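Local coordinates for cytoplasmic export protein 1 (Saccharomyces cerevisiae, PDB 3VWA), which takes part in nuclear tRNA export, probably collecting tRNAs from export receptors at the nuclear pore and passing aminoacylated tRNAs to the translation machinery, at residues N57-C71 / E143-K155. Numbering follows the deposited sequence.
Sequences NAVHKSKILKIPGLC and EWVLFGLELCSSK
Asn57, on helix 52-64, spends both amide hydrogens on the turn Leu149-Cys152: ND2 donates to Glu150 O at 2.8 Å and to Cys152 O at 2.9 Å. Both carbonyls lie close to its amide plane, though ND2 itself sits well above the plane of the Glu150 carbonyl. With CG anti to the backbone N (chi1 -176°), the amide reaches out over the turn, and two bonds fix its rotation. Asn57 OD1 accepts a longer bond (3.3 Å) from Lys61 NZ, and that ammonium also donates to His60 ND1; the bent lysine chain lays CE against Cys152 O. Within the turn, Glu150 points away from the helix, and its OE2 is bonded to Trp26 NE1.

Against the helix, Leu149 pushes between Ala58, Lys61 and Ser62, its CD2 3.7 Å from Ser62 OG, a hydroxyl already bonded to Ala58 O. Leu70 CD1 meets Leu149 CD2 tip to tip, and Leu65 CD1 packs on Cys152 SG.

At the other end a single parallel bridge joins Leu70 to Leu146. Leu146 N donates to Gly69 O (2.9 Å) and Cys71 N to Leu146 O (3.0 Å); a water donates to both Gly69 O and Trp144 O.

The fold here is kinase-like: helix 52-64, after strand 39-45, corresponds to the αC helix of kinases, and Gly148-Leu149-Glu150, after strand 144-146, probably takes the place of the DFG motif.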
loop_
_atom_site.group_PDB
_atom_site.type_symbol
_atom_site.label_atom_id
_atom_site.label_comp_id
_atom_site.label_asym_id
_atom_site.label_seq_id
_atom_site.Cartn_x
_atom_site.Cartn_y
_atom_site.Cartn_z
ATOM N N ASN A 57 22.806 -24.824 -20.748
ATOM C CA ASN A 57 21.445 -25.246 -21.089
ATOM C C ASN A 57 20.444 -24.218 -20.553
ATOM O O ASN A 57 19.539 -23.786 -21.299
ATOM C CB ASN A 57 21.162 -26.666 -20.573
ATOM C CG ASN A 57 19.794 -27.183 -20.998
ATOM O OD1 ASN A 57 19.475 -27.230 -22.183
ATOM N ND2 ASN A 57 18.975 -27.557 -20.025
ATOM N N ALA A 58 20.638 -23.772 -19.297
ATOM C CA ALA A 58 19.770 -22.741 -18.714
ATOM C C ALA A 58 19.743 -21.489 -19.552
ATOM O O ALA A 58 18.665 -20.993 -19.839
ATOM C CB ALA A 58 20.148 -22.370 -17.277
ATOM N N VAL A 59 20.903 -20.935 -19.896
ATOM C CA VAL A 59 20.939 -19.834 -20.844
ATOM C C VAL A 59 20.122 -20.089 -22.113
ATOM O O VAL A 59 19.335 -19.241 -22.526
ATOM C CB VAL A 59 22.374 -19.464 -21.253
ATOM C CG1 VAL A 59 22.372 -18.506 -22.470
ATOM C CG2 VAL A 59 23.088 -18.827 -20.072
ATOM N N HIS A 60 20.296 -21.263 -22.710
ATOM C CA HIS A 60 19.676 -21.565 -24.004
ATOM C C HIS A 60 18.170 -21.660 -23.875
ATOM O O HIS A 60 17.392 -21.063 -24.641
ATOM C CB HIS A 60 20.300 -22.857 -24.572
ATOM C CG HIS A 60 19.656 -23.336 -25.846
ATOM N ND1 HIS A 60 19.004 -24.507 -25.927
ATOM C CD2 HIS A 60 19.548 -22.733 -27.102
ATOM C CE1 HIS A 60 18.508 -24.661 -27.173
ATOM N NE2 HIS A 60 18.839 -23.567 -27.887
ATOM N N LYS A 61 17.723 -22.388 -22.870
ATOM C CA LYS A 61 16.275 -22.488 -22.633
ATOM C C LYS A 61 15.631 -21.133 -22.288
ATOM O O LYS A 61 14.586 -20.794 -22.776
ATOM C CB LYS A 61 15.985 -23.558 -21.595
ATOM C CG LYS A 61 16.405 -24.945 -22.057
ATOM C CD LYS A 61 15.820 -25.264 -23.443
ATOM C CE LYS A 61 16.032 -26.707 -23.890
ATOM N NZ LYS A 61 17.330 -26.870 -24.610
ATOM N N SER A 62 16.298 -20.339 -21.477
ATOM C CA SER A 62 15.869 -18.957 -21.252
ATOM C C SER A 62 15.633 -18.223 -22.570
ATOM O O SER A 62 14.588 -17.608 -22.742
ATOM C CB SER A 62 16.921 -18.223 -20.459
ATOM O OG SER A 62 17.009 -18.841 -19.209
ATOM N N LYS A 63 16.606 -18.300 -23.479
ATOM C CA LYS A 63 16.523 -17.631 -24.769
ATOM C C LYS A 63 15.353 -18.145 -25.582
ATOM O O LYS A 63 14.635 -17.360 -26.173
ATOM C CB LYS A 63 17.833 -17.771 -25.578
ATOM C CG LYS A 63 18.792 -16.583 -25.497
ATOM C CD LYS A 63 19.835 -16.623 -26.629
ATOM C CE LYS A 63 19.312 -15.947 -27.902
ATOM N NZ LYS A 63 20.125 -16.254 -29.127
ATOM N N ILE A 64 15.139 -19.451 -25.590
ATOM C CA ILE A 64 14.165 -20.025 -26.527
ATOM C C ILE A 64 12.774 -20.310 -25.971
ATOM O O ILE A 64 11.819 -20.448 -26.747
ATOM C CB ILE A 64 14.689 -21.331 -27.168
ATOM C CG1 ILE A 64 15.107 -22.326 -26.074
ATOM C CG2 ILE A 64 15.829 -21.027 -28.142
ATOM C CD1 ILE A 64 15.147 -23.753 -26.561
ATOM N N LEU A 65 12.645 -20.480 -24.657
ATOM C CA LEU A 65 11.328 -20.874 -24.133
ATOM C C LEU A 65 10.438 -19.662 -23.829
ATOM O O LEU A 65 10.853 -18.750 -23.119
ATOM C CB LEU A 65 11.453 -21.766 -22.900
ATOM C CG LEU A 65 12.202 -23.086 -22.955
ATOM C CD1 LEU A 65 12.082 -23.752 -21.588
ATOM C CD2 LEU A 65 11.677 -23.987 -24.047
ATOM N N LYS A 66 9.245 -19.646 -24.409
ATOM C CA LYS A 66 8.294 -18.546 -24.249
ATOM C C LYS A 66 7.110 -19.111 -23.501
ATOM O O LYS A 66 6.080 -19.476 -24.099
ATOM C CB LYS A 66 7.808 -18.012 -25.612
ATOM C CG LYS A 66 8.534 -16.767 -26.104
ATOM C CD LYS A 66 9.800 -17.143 -26.850
ATOM C CE LYS A 66 10.586 -15.903 -27.244
ATOM N NZ LYS A 66 12.039 -16.171 -27.083
ATOM N N ILE A 67 7.264 -19.214 -22.192
ATOM C CA ILE A 67 6.277 -19.932 -21.411
ATOM C C ILE A 67 5.763 -18.933 -20.389
ATOM O O ILE A 67 6.521 -18.410 -19.571
ATOM C CB ILE A 67 6.870 -21.212 -20.775
ATOM C CG1 ILE A 67 7.665 -22.014 -21.804
ATOM C CG2 ILE A 67 5.798 -22.060 -20.082
ATOM C CD1 ILE A 67 6.874 -23.077 -22.529
ATOM N N PRO A 68 4.482 -18.586 -20.502
ATOM C CA PRO A 68 3.888 -17.767 -19.482
ATOM C C PRO A 68 4.034 -18.540 -18.157
ATOM O O PRO A 68 3.691 -19.738 -18.076
ATOM C CB PRO A 68 2.406 -17.725 -19.894
ATOM C CG PRO A 68 2.387 -18.067 -21.358
ATOM C CD PRO A 68 3.548 -18.946 -21.595
ATOM N N GLY A 69 4.522 -17.870 -17.134
ATOM C CA GLY A 69 4.761 -18.521 -15.873
ATOM C C GLY A 69 6.224 -18.678 -15.525
ATOM O O GLY A 69 6.547 -18.767 -14.357
ATOM N N LEU A 70 7.115 -18.757 -16.521
ATOM C CA LEU A 70 8.554 -18.581 -16.218
ATOM C C LEU A 70 8.925 -17.113 -15.989
ATOM O O LEU A 70 8.232 -16.211 -16.452
ATOM C CB LEU A 70 9.442 -19.125 -17.344
ATOM C CG LEU A 70 9.235 -20.557 -17.799
ATOM C CD1 LEU A 70 10.298 -20.817 -18.864
ATOM C CD2 LEU A 70 9.299 -21.550 -16.627
ATOM N N CYS A 71 10.015 -16.867 -15.276
ATOM C CA CYS A 71 10.559 -15.509 -15.245
ATOM C C CYS A 71 10.741 -14.993 -16.702
ATOM O O CYS A 71 11.336 -15.652 -17.538
ATOM C CB CYS A 71 11.886 -15.462 -14.466
ATOM S SG CYS A 71 11.841 -15.967 -12.718
ATOM N N GLU A 143 2.371 -12.579 -8.750
ATOM C CA GLU A 143 2.074 -13.877 -9.310
ATOM C C GLU A 143 3.339 -14.716 -9.205
ATOM O O GLU A 143 4.477 -14.218 -9.367
ATOM C CB GLU A 143 1.669 -13.794 -10.813
ATOM C CG GLU A 143 0.399 -13.019 -11.182
ATOM C CD GLU A 143 0.301 -12.771 -12.716
ATOM O OE1 GLU A 143 1.262 -12.200 -13.277
ATOM O OE2 GLU A 143 -0.679 -13.177 -13.383
ATOM N N TRP A 144 3.126 -16.008 -9.036
ATOM C CA TRP A 144 4.244 -16.918 -8.762
ATOM C C TRP A 144 4.776 -17.349 -10.069
ATOM O O TRP A 144 4.021 -17.900 -10.858
ATOM C CB TRP A 144 3.756 -18.148 -7.964
ATOM C CG TRP A 144 3.362 -17.789 -6.548
ATOM C CD1 TRP A 144 3.143 -16.511 -6.027
ATOM C CD2 TRP A 144 3.119 -18.706 -5.440
ATOM N NE1 TRP A 144 2.827 -16.572 -4.717
ATOM C CE2 TRP A 144 2.791 -17.868 -4.288
ATOM C CE3 TRP A 144 3.151 -20.109 -5.286
ATOM C CZ2 TRP A 144 2.471 -18.421 -3.027
ATOM C CZ3 TRP A 144 2.813 -20.666 -4.018
ATOM C CH2 TRP A 144 2.489 -19.827 -2.919
ATOM N N VAL A 145 6.078 -17.110 -10.272
ATOM C CA VAL A 145 6.848 -17.477 -11.473
ATOM C C VAL A 145 8.068 -18.447 -11.211
ATOM O O VAL A 145 8.569 -18.544 -10.083
ATOM C CB VAL A 145 7.245 -16.210 -12.295
ATOM C CG1 VAL A 145 6.000 -15.554 -12.921
ATOM C CG2 VAL A 145 8.017 -15.179 -11.442
ATOM N N LEU A 146 8.545 -19.133 -12.257
ATOM C CA LEU A 146 9.509 -20.214 -12.100
ATOM C C LEU A 146 10.849 -19.901 -12.732
ATOM O O LEU A 146 10.947 -19.305 -13.803
ATOM C CB LEU A 146 8.979 -21.529 -12.690
ATOM C CG LEU A 146 7.964 -22.272 -11.807
ATOM C CD1 LEU A 146 7.316 -23.461 -12.537
ATOM C CD2 LEU A 146 8.599 -22.695 -10.471
ATOM N N PHE A 147 11.877 -20.285 -12.009
ATOM C CA PHE A 147 13.206 -20.136 -12.485
ATOM C C PHE A 147 13.933 -21.480 -12.463
ATOM O O PHE A 147 13.558 -22.395 -11.720
ATOM C CB PHE A 147 13.951 -19.143 -11.623
ATOM C CG PHE A 147 15.387 -19.031 -11.970
ATOM C CD1 PHE A 147 15.783 -18.307 -13.110
ATOM C CD2 PHE A 147 16.363 -19.690 -11.192
ATOM C CE1 PHE A 147 17.132 -18.198 -13.454
ATOM C CE2 PHE A 147 17.713 -19.588 -11.536
ATOM C CZ PHE A 147 18.090 -18.849 -12.675
ATOM N N GLY A 148 14.994 -21.594 -13.260
ATOM C CA GLY A 148 15.879 -22.754 -13.136
ATOM C C GLY A 148 15.698 -23.792 -14.211
ATOM O O GLY A 148 15.073 -24.855 -14.022
ATOM N N LEU A 149 16.373 -23.527 -15.311
ATOM C CA LEU A 149 16.147 -24.222 -16.547
ATOM C C LEU A 149 17.388 -25.106 -16.858
ATOM O O LEU A 149 17.549 -25.634 -17.971
ATOM C CB LEU A 149 15.912 -23.117 -17.575
ATOM C CG LEU A 149 14.517 -22.859 -18.181
ATOM C CD1 LEU A 149 13.307 -23.438 -17.419
ATOM C CD2 LEU A 149 14.344 -21.381 -18.523
ATOM N N GLU A 150 18.237 -25.304 -15.843
ATOM C CA GLU A 150 19.493 -26.093 -15.986
ATOM C C GLU A 150 19.334 -27.469 -16.636
ATOM O O GLU A 150 20.165 -27.886 -17.457
ATOM C CB GLU A 150 20.200 -26.278 -14.640
ATOM C CG GLU A 150 20.634 -24.976 -13.987
ATOM C CD GLU A 150 19.529 -24.270 -13.226
ATOM O OE1 GLU A 150 18.406 -24.794 -13.147
ATOM O OE2 GLU A 150 19.790 -23.181 -12.675
ATOM N N LEU A 151 18.272 -28.173 -16.263
ATOM C CA LEU A 151 18.058 -29.542 -16.716
ATOM C C LEU A 151 17.008 -29.607 -17.829
ATOM O O LEU A 151 16.741 -30.652 -18.382
ATOM C CB LEU A 151 17.605 -30.392 -15.515
ATOM C CG LEU A 151 18.664 -30.724 -14.455
ATOM C CD1 LEU A 151 18.057 -31.707 -13.461
ATOM C CD2 LEU A 151 19.891 -31.354 -15.092
ATOM N N CYS A 152 16.399 -28.475 -18.136
ATOM C CA CYS A 152 15.233 -28.455 -18.988
ATOM C C CYS A 152 15.529 -28.936 -20.408
ATOM O O CYS A 152 16.457 -28.450 -21.086
ATOM C CB CYS A 152 14.683 -27.037 -19.051
ATOM S SG CYS A 152 13.200 -26.925 -20.057
ATOM N N SER A 153 14.718 -29.875 -20.852
ATOM C CA SER A 153 14.766 -30.394 -22.232
ATOM C C SER A 153 13.373 -30.903 -22.693
ATOM O O SER A 153 12.465 -31.171 -21.877
ATOM C CB SER A 153 15.828 -31.511 -22.371
ATOM O OG SER A 153 16.201 -32.061 -21.099
ATOM N N SER A 154 13.224 -31.011 -24.006
ATOM C CA SER A 154 12.029 -31.527 -24.640
ATOM C C SER A 154 11.894 -33.030 -24.424
ATOM O O SER A 154 12.881 -33.760 -24.343
ATOM C CB SER A 154 12.075 -31.215 -26.136
ATOM O OG SER A 154 10.855 -31.588 -26.772
ATOM N N LYS A 155 10.671 -33.513 -24.308
ATOM C CA LYS A 155 10.516 -34.935 -24.082
ATOM C C LYS A 155 10.709 -35.713 -25.387
ATOM O O LYS A 155 11.119 -36.881 -25.362
ATOM C CB LYS A 155 9.181 -35.216 -23.395
ATOM C CG LYS A 155 9.144 -34.671 -21.966
ATOM C CD LYS A 155 7.742 -34.621 -21.410
ATOM C CE LYS A 155 7.668 -35.363 -20.089
ATOM N NZ LYS A 155 6.535 -36.336 -20.154
HETATM O O HOH W 1 4.739 -20.047 -12.522
#